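Local coordinates for protein glutathione-specific gamma-glutamylcyclotransferase (Saccharomyces cerevisiae S288c, PDB 5HWK) that cleaves glutathione into 5-oxo-L-proline and the dipeptide Cys-Gly, acting on glutathione but not on other gamma-glutamyl peptides, at residues Y24-P29 with V96-P101. Sequence-based numbering, arbitrary orientation.
Sequences YTHRIP and VYYIPP
Two groups grip the phenol oxygen of Tyr97: NE of Arg27 donates to OH at 3.1 Å, and the carbonyl of Leu16 is its other partner. The pair sits where strands 26-33 and 91-99 run antiparallel in the six-stranded sheet of this gamma-glutamylcyclotransferase fold. The backbones of Arg27 and Tyr97 form an antiparallel non-hydrogen-bonded pair, and their side chains lie alongside each other, pointing the same way. With CG anti to the backbone N (chi1 177°) and the chain extended on to NE, Arg27 lays its methylenes past the Tyr97 ring, CG 3.4 Å from CE1. The phenol oxygen meets the edge of the guanidinium, near its plane, while NH2 holds the carbonyl of Ile17. Tyr24 crosses the same ring obliquely, with Tyr97 CD1 over one face of the Tyr24 ring, 3.6 Å from Tyr24 CG, and the two ring planes 54° apart. An alanine in place of Tyr97 would probably leave NE of Arg27 and the carbonyl of Leu16 without their shared partner, and a gap beside the Tyr24 ring.

On the other face of the sheet, Ile28 CB packs on Val96 CG1 and both side chains touch Trp9, while Val96 also reaches Leu11, a probable substrate-binding residue. The backbones of Ile28 and Val96 bond both ways, Ile28 N to Val96 O at 2.8 Å and nearly straight. Thr25 N donates to Tyr98 O at 2.8 Å, and Thr25 OG1 lies at the edge of the Tyr98 ring, in its plane, 3.2 Å from Tyr98 CD2.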
loop_
_atom_site.group_PDB
_atom_site.type_symbol
_atom_site.label_atom_id
_atom_site.label_comp_id
_atom_site.label_asym_id
_atom_site.label_seq_id
_atom_site.Cartn_x
_atom_site.Cartn_y
_atom_site.Cartn_z
ATOM N N TYR A 24 -11.950 -0.737 14.353
ATOM C CA TYR A 24 -12.460 0.021 13.220
ATOM C C TYR A 24 -13.980 -0.096 13.173
ATOM O O TYR A 24 -14.562 -1.127 13.553
ATOM C CB TYR A 24 -11.845 -0.468 11.910
ATOM C CG TYR A 24 -12.291 -1.826 11.442
ATOM C CD1 TYR A 24 -13.486 -1.970 10.731
ATOM C CD2 TYR A 24 -11.494 -2.957 11.657
ATOM C CE1 TYR A 24 -13.919 -3.215 10.283
ATOM C CE2 TYR A 24 -11.912 -4.201 11.225
ATOM C CZ TYR A 24 -13.108 -4.318 10.513
ATOM O OH TYR A 24 -13.522 -5.543 10.042
ATOM N N THR A 25 -14.625 0.950 12.674
ATOM C CA THR A 25 -16.074 0.876 12.467
ATOM C C THR A 25 -16.511 0.972 11.016
ATOM O O THR A 25 -17.714 0.786 10.741
ATOM C CB THR A 25 -16.824 1.941 13.268
ATOM O OG1 THR A 25 -16.365 3.200 12.821
ATOM C CG2 THR A 25 -16.566 1.809 14.768
ATOM N N HIS A 26 -15.596 1.257 10.090
ATOM C CA HIS A 26 -15.808 1.113 8.657
ATOM C C HIS A 26 -14.545 0.514 8.053
ATOM O O HIS A 26 -13.422 0.821 8.499
ATOM C CB HIS A 26 -16.012 2.476 7.971
ATOM C CG HIS A 26 -17.198 3.234 8.469
ATOM N ND1 HIS A 26 -18.440 3.130 7.893
ATOM C CD2 HIS A 26 -17.324 4.086 9.504
ATOM C CE1 HIS A 26 -19.285 3.919 8.535
ATOM N NE2 HIS A 26 -18.634 4.507 9.525
ATOM N N ARG A 27 -14.738 -0.288 7.005
ATOM C CA ARG A 27 -13.629 -0.852 6.218
ATOM C C ARG A 27 -14.111 -0.798 4.776
ATOM O O ARG A 27 -14.987 -1.577 4.389
ATOM C CB ARG A 27 -13.317 -2.297 6.628
ATOM C CG ARG A 27 -12.251 -2.894 5.790
ATOM C CD ARG A 27 -11.996 -4.380 6.164
ATOM N NE ARG A 27 -10.840 -4.970 5.483
ATOM C CZ ARG A 27 -10.916 -5.564 4.297
ATOM N NH1 ARG A 27 -12.085 -5.628 3.667
ATOM N NH2 ARG A 27 -9.815 -6.125 3.760
ATOM N N ILE A 28 -13.592 0.138 3.998
ATOM C CA ILE A 28 -14.097 0.415 2.656
ATOM C C ILE A 28 -13.032 0.003 1.645
ATOM O O ILE A 28 -11.936 0.577 1.660
ATOM C CB ILE A 28 -14.411 1.911 2.486
ATOM C CG1 ILE A 28 -15.448 2.383 3.520
ATOM C CG2 ILE A 28 -14.800 2.192 1.031
ATOM C CD1 ILE A 28 -15.720 3.849 3.434
ATOM N N PRO A 29 -13.310 -0.953 0.743
ATOM C CA PRO A 29 -12.354 -1.271 -0.327
ATOM C C PRO A 29 -12.132 -0.021 -1.153
ATOM O O PRO A 29 -13.065 0.740 -1.411
ATOM C CB PRO A 29 -13.084 -2.338 -1.148
ATOM C CG PRO A 29 -14.138 -2.861 -0.277
ATOM C CD PRO A 29 -14.543 -1.751 0.622
ATOM N N VAL A 96 -9.634 1.486 3.258
ATOM C CA VAL A 96 -9.577 2.578 4.215
ATOM C C VAL A 96 -10.464 2.222 5.405
ATOM O O VAL A 96 -11.599 1.753 5.233
ATOM C CB VAL A 96 -9.849 3.943 3.565
ATOM C CG1 VAL A 96 -11.281 4.088 3.195
ATOM C CG2 VAL A 96 -9.415 5.065 4.508
ATOM N N TYR A 97 -9.915 2.378 6.604
ATOM C CA TYR A 97 -10.600 2.068 7.852
ATOM C C TYR A 97 -10.952 3.355 8.547
ATOM O O TYR A 97 -10.206 4.323 8.485
ATOM C CB TYR A 97 -9.622 1.347 8.796
ATOM C CG TYR A 97 -9.288 -0.049 8.357
ATOM C CD1 TYR A 97 -10.195 -1.081 8.579
ATOM C CD2 TYR A 97 -8.084 -0.360 7.703
ATOM C CE1 TYR A 97 -9.931 -2.355 8.188
ATOM C CE2 TYR A 97 -7.804 -1.666 7.296
ATOM C CZ TYR A 97 -8.733 -2.647 7.565
ATOM O OH TYR A 97 -8.487 -3.932 7.166
ATOM N N TYR A 98 -12.079 3.357 9.251
ATOM C CA TYR A 98 -12.365 4.460 10.161
ATOM C C TYR A 98 -12.183 3.990 11.589
ATOM O O TYR A 98 -12.720 2.944 11.990
ATOM C CB TYR A 98 -13.806 4.941 10.019
ATOM C CG TYR A 98 -14.142 6.129 10.930
ATOM C CD1 TYR A 98 -13.625 7.396 10.677
ATOM C CD2 TYR A 98 -14.910 5.958 12.080
ATOM C CE1 TYR A 98 -13.915 8.471 11.490
ATOM C CE2 TYR A 98 -15.238 7.043 12.888
ATOM C CZ TYR A 98 -14.735 8.278 12.581
ATOM O OH TYR A 98 -14.997 9.366 13.380
ATOM N N ILE A 99 -11.447 4.773 12.353
ATOM C CA ILE A 99 -11.170 4.524 13.764
ATOM C C ILE A 99 -11.868 5.618 14.557
ATOM O O ILE A 99 -11.534 6.793 14.396
ATOM C CB ILE A 99 -9.656 4.522 14.051
ATOM C CG1 ILE A 99 -8.861 3.674 13.033
ATOM C CG2 ILE A 99 -9.388 4.147 15.516
ATOM C CD1 ILE A 99 -9.256 2.238 12.976
ATOM N N PRO A 100 -12.823 5.286 15.415
ATOM C CA PRO A 100 -13.556 6.331 16.182
ATOM C C PRO A 100 -12.638 7.083 17.125
ATOM O O PRO A 100 -11.531 6.610 17.455
ATOM C CB PRO A 100 -14.616 5.542 16.962
ATOM C CG PRO A 100 -14.205 4.078 16.862
ATOM C CD PRO A 100 -13.308 3.916 15.657
ATOM N N PRO A 101 -13.037 8.298 17.507
ATOM C CA PRO A 101 -12.220 9.126 18.410
ATOM C C PRO A 101 -11.730 8.398 19.648
ATOM O O PRO A 101 -10.598 8.630 20.092
ATOM C CB PRO A 101 -13.183 10.263 18.810
ATOM C CG PRO A 101 -14.208 10.313 17.745
ATOM C CD PRO A 101 -14.319 8.930 17.143
#